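Local coordinates for protein carbohydrate kinase (Agrobacterium tumefaciens, PDB 2NWH) that probably phosphorylates a sugar or related small substrate with ATP, as expected of a carbohydrate kinase of the pfkB (ribokinase) family, at residues Arg57-Arg62 with Arg129-Ala134; Leu138-Asn143 with Thr150-Ile155. One frame throughout, in Å; residues are numbered along the deposited sequence.

Contact 1 of 2, residues Arg57-Arg62 with Arg129-Ala134; sequences RIIAPR and REAIIA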
# COMPACT_ATOMS: atom_id res chain seq x y z
N ARG A 57 5.85 8.63 9.12
CA ARG A 57 4.92 8.60 10.26
C ARG A 57 3.58 8.01 9.77
O ARG A 57 3.20 8.23 8.60
CB ARG A 57 4.72 10.02 10.83
CG ARG A 57 3.58 10.15 11.84
CD ARG A 57 3.46 11.59 12.27
NE ARG A 57 2.44 11.81 13.30
CZ ARG A 57 2.15 13.01 13.80
NH1 ARG A 57 2.74 14.08 13.31
NH2 ARG A 57 1.24 13.15 14.75
N ILE A 58 2.89 7.26 10.62
CA ILE A 58 1.56 6.72 10.24
C ILE A 58 0.49 7.06 11.30
O ILE A 58 0.75 7.00 12.50
CB ILE A 58 1.56 5.19 9.92
CG1 ILE A 58 0.17 4.72 9.40
CG2 ILE A 58 2.04 4.31 11.17
CD1 ILE A 58 0.24 3.33 8.73
N ILE A 59 -0.71 7.39 10.83
CA ILE A 59 -1.88 7.56 11.68
C ILE A 59 -2.89 6.50 11.22
O ILE A 59 -3.41 6.56 10.07
CB ILE A 59 -2.49 8.95 11.50
CG1 ILE A 59 -1.50 10.04 11.88
CG2 ILE A 59 -3.78 9.13 12.44
CD1 ILE A 59 -2.01 11.48 11.42
N ALA A 60 -3.11 5.50 12.08
CA ALA A 60 -4.12 4.47 11.83
C ALA A 60 -5.05 4.31 13.04
O ALA A 60 -4.57 4.37 14.19
CB ALA A 60 -3.46 3.17 11.53
N PRO A 61 -6.34 4.05 12.81
CA PRO A 61 -7.26 3.71 13.93
C PRO A 61 -6.67 2.51 14.65
O PRO A 61 -6.14 1.58 14.01
CB PRO A 61 -8.57 3.36 13.23
CG PRO A 61 -8.56 4.25 11.98
CD PRO A 61 -7.07 4.03 11.52
N ARG A 62 -6.66 2.55 15.97
CA ARG A 62 -5.98 1.53 16.76
C ARG A 62 -6.86 1.23 17.99
O ARG A 62 -7.44 2.13 18.57
CB ARG A 62 -4.65 2.08 17.24
CG ARG A 62 -3.82 1.20 18.14
CD ARG A 62 -3.21 -0.04 17.39
NE ARG A 62 -2.50 0.39 16.15
CZ ARG A 62 -1.31 1.01 16.11
NH1 ARG A 62 -0.61 1.28 17.21
NH2 ARG A 62 -0.82 1.38 14.93
N ARG A 129 -4.28 17.99 11.12
CA ARG A 129 -3.82 19.05 10.20
C ARG A 129 -2.36 19.42 10.43
O ARG A 129 -1.63 19.61 9.49
CB ARG A 129 -4.68 20.31 10.26
CG ARG A 129 -4.51 21.15 8.99
CD ARG A 129 -5.41 22.33 8.97
NE ARG A 129 -5.35 22.93 7.65
CZ ARG A 129 -6.33 22.86 6.77
NH1 ARG A 129 -6.20 23.46 5.58
NH2 ARG A 129 -7.45 22.22 7.08
N GLU A 130 -1.94 19.49 11.69
CA GLU A 130 -0.56 19.78 12.03
C GLU A 130 0.38 18.62 11.59
O GLU A 130 1.50 18.86 11.15
CB GLU A 130 -0.45 20.00 13.53
CG GLU A 130 -1.16 21.30 13.94
CD GLU A 130 -1.13 21.56 15.43
OE1 GLU A 130 -0.40 20.88 16.17
OE2 GLU A 130 -1.85 22.47 15.85
N ALA A 131 -0.06 17.39 11.73
CA ALA A 131 0.73 16.26 11.19
C ALA A 131 0.96 16.45 9.70
O ALA A 131 2.11 16.26 9.17
CB ALA A 131 0.02 14.89 11.48
N ILE A 132 -0.12 16.82 9.01
CA ILE A 132 -0.06 17.09 7.56
C ILE A 132 0.95 18.21 7.23
O ILE A 132 1.81 18.06 6.35
CB ILE A 132 -1.48 17.33 6.96
CG1 ILE A 132 -2.31 16.02 7.06
CG2 ILE A 132 -1.40 17.84 5.49
CD1 ILE A 132 -3.75 16.11 6.68
N ILE A 133 0.88 19.30 8.00
CA ILE A 133 1.73 20.46 7.72
C ILE A 133 3.21 20.14 7.99
O ILE A 133 4.13 20.71 7.36
CB ILE A 133 1.26 21.69 8.56
CG1 ILE A 133 -0.08 22.22 8.01
CG2 ILE A 133 2.35 22.79 8.57
CD1 ILE A 133 -0.79 23.26 8.97
N ALA A 134 3.44 19.22 8.93
CA ALA A 134 4.79 18.78 9.27
C ALA A 134 5.38 17.83 8.21
O ALA A 134 6.60 17.55 8.22
CB ALA A 134 4.81 18.10 10.62
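Arg57 and Ile59, two residues apart on strand 55-63 and so facing the same way, meet helix 126-134 at a single residue, Ala131. The Arg57 side chain leaves CB with CG anti to the backbone N (chi1 169°) and stays extended through CG, CD and NE, which carries the guanidinium out from the sheet to the helix. The side chain lies beside Leu7 of strand 5-9 and Glu81 of strand 81-87. NE hydrogen-bonds to Thr83 OG1 on that second strand, a bond that helps fix the rotation of the flat end. From CZ outward the group reaches the helix: CZ of Arg57 lies 3.7 Å from CB of Ala131, and NH1 of Arg57 is closer, at 3.4 Å from the same methyl. NH1 of Arg57 also comes within 3.6 Å of Ala131 CA, whereas NH2 of Arg57 stays 3.9 Å from Ala131 CB. The methyl therefore sits over a face of the guanidinium, 3.3 Å above its plane and displaced toward the rim. Ile59 completes the seat. Its CG1 stands beside the backbone N (chi1 -61°), and CD1 of Ile59 approaches Ala131 CB at 4.0 Å. Leu7 also touches Ala131, so the small helix residue rests on side chains from two neighbouring strands. No hydrogen bond crosses between the segments, and what joins them is close packing: the flat, poorly hydrated face of the cation serves as packing surface while its N-H edge is left for polar partners such as Thr83.

Contact 2 of 2, residues Leu138-Asn143 with Thr150-Ile155; sequences LLCDAN and TALGLI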
# COMPACT_ATOMS: atom_id res chain seq x y z
N LEU A 138 1.95 12.97 1.39
CA LEU A 138 0.90 12.17 2.06
C LEU A 138 0.64 10.88 1.31
O LEU A 138 0.74 10.84 0.05
CB LEU A 138 -0.42 12.94 2.14
CG LEU A 138 -0.34 14.35 2.75
CD1 LEU A 138 -1.69 15.01 2.71
CD2 LEU A 138 0.24 14.33 4.18
N LEU A 139 0.28 9.84 2.07
CA LEU A 139 -0.14 8.60 1.47
C LEU A 139 -1.35 8.09 2.21
O LEU A 139 -1.34 8.00 3.44
CB LEU A 139 0.99 7.54 1.53
CG LEU A 139 0.57 6.10 1.10
CD1 LEU A 139 0.14 6.04 -0.40
CD2 LEU A 139 1.73 5.10 1.40
N CYS A 140 -2.39 7.70 1.48
CA CYS A 140 -3.53 7.11 2.17
C CYS A 140 -3.85 5.78 1.51
O CYS A 140 -3.29 5.43 0.45
CB CYS A 140 -4.74 8.07 2.11
SG CYS A 140 -5.43 8.33 0.41
N ASP A 141 -4.76 5.05 2.13
CA ASP A 141 -5.31 3.91 1.45
C ASP A 141 -6.83 3.92 1.58
O ASP A 141 -7.42 4.68 2.38
CB ASP A 141 -4.67 2.60 1.88
CG ASP A 141 -5.05 2.20 3.30
OD1 ASP A 141 -6.15 2.58 3.77
OD2 ASP A 141 -4.26 1.48 3.95
N ALA A 142 -7.45 3.07 0.77
CA ALA A 142 -8.89 3.08 0.66
C ALA A 142 -9.56 2.28 1.78
O ALA A 142 -10.76 1.98 1.68
CB ALA A 142 -9.32 2.61 -0.78
N ASN A 143 -8.81 1.95 2.84
CA ASN A 143 -9.41 1.43 4.09
C ASN A 143 -10.21 2.50 4.83
O ASN A 143 -11.13 2.20 5.61
CB ASN A 143 -8.38 0.86 5.06
CG ASN A 143 -7.85 -0.47 4.64
OD1 ASN A 143 -6.62 -0.66 4.49
ND2 ASN A 143 -8.75 -1.43 4.44
N THR A 150 -12.33 11.92 0.62
CA THR A 150 -12.58 13.21 -0.02
C THR A 150 -12.08 14.41 0.81
O THR A 150 -11.43 15.35 0.27
CB THR A 150 -14.06 13.35 -0.33
OG1 THR A 150 -14.51 12.15 -0.97
CG2 THR A 150 -14.34 14.58 -1.24
N ALA A 151 -12.37 14.40 2.13
CA ALA A 151 -11.95 15.47 3.02
C ALA A 151 -10.43 15.58 3.06
O ALA A 151 -9.90 16.71 3.06
CB ALA A 151 -12.50 15.28 4.43
N LEU A 152 -9.77 14.42 3.10
CA LEU A 152 -8.29 14.34 3.02
C LEU A 152 -7.77 14.99 1.73
O LEU A 152 -6.82 15.79 1.78
CB LEU A 152 -7.79 12.88 3.10
CG LEU A 152 -6.26 12.77 3.11
CD1 LEU A 152 -5.58 13.66 4.20
CD2 LEU A 152 -5.80 11.29 3.16
N GLY A 153 -8.39 14.66 0.60
CA GLY A 153 -8.07 15.34 -0.66
C GLY A 153 -8.17 16.88 -0.58
O GLY A 153 -7.24 17.61 -0.98
N LEU A 154 -9.27 17.40 -0.02
CA LEU A 154 -9.39 18.87 0.21
C LEU A 154 -8.25 19.47 1.09
O LEU A 154 -7.72 20.55 0.78
CB LEU A 154 -10.75 19.23 0.80
CG LEU A 154 -11.94 19.65 -0.08
CD1 LEU A 154 -12.24 18.68 -1.18
CD2 LEU A 154 -13.18 19.80 0.78
N ILE A 155 -7.88 18.77 2.16
CA ILE A 155 -6.81 19.23 3.06
C ILE A 155 -5.46 19.25 2.37
O ILE A 155 -4.73 20.23 2.46
CB ILE A 155 -6.72 18.39 4.35
CG1 ILE A 155 -7.97 18.56 5.20
CG2 ILE A 155 -5.51 18.82 5.17
CD1 ILE A 155 -8.00 17.63 6.45
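In the beta-alpha-beta crossover of strand 137-141, helix 146-158 and strand 163-166, Leu152 of the helix lies against Cys140 and Leu138 of the first strand. Such units build the central, largely parallel sheet of the ribokinase fold. With chi1 at -176° the Leu152 side chain swings its branch point away from the backbone N, and its two methyls divide the work. CD2 of Leu152 comes down on Cys140 CB at 3.5 Å and lies 4.1 Å from Cys140 SG, so it rests mainly on the carbon and only alongside the sulfur. CD1 of Leu152 turns to Leu138, whose CD1 it meets methyl to methyl at 4.4 Å, a looser touch. Leu123 and Ile132 from the preceding helices also pack on Leu152, and Leu163 of the next strand lies beside both Leu138 and Cys140. Beyond the apolar patch the strand ends in an Asx turn: Asn143 N donates to Asp141 OD1 at 2.9 Å, with an N-H...O angle of 146°, from above the carboxylate plane. Asp141 OD2 accepts from the backbone N of Gly11 and of Gly42, which gives the buried carboxylate three backbone N-H partners in all. The chemistry is thus divided along the strand, with purely apolar contact seating the helix and a carboxylate at the strand's C-terminal end gathering backbone N-H groups from three separate places in the chain.

How the contacts relate
Both contacts are buried and set a helix on the same large sheet, strand 55-63 in contact 1 and strand 137-141 in contact 2, with strand 5-9 between them. Helix 126-134 runs on in the chain to strand 137-141, and Ile132 bridges the two: its CD1 packs 3.6 Å from Ile155 CG2, and its CG2 lies 4.0 Å from Leu138 CD1. The contacts form one layer, their centres about 11 Å apart. Contact 1, farther from the chain centre, uses a partly exposed arginine whose flat group covers an alanine. Contact 2 relies on leucine and cysteine side chains within a local crossover.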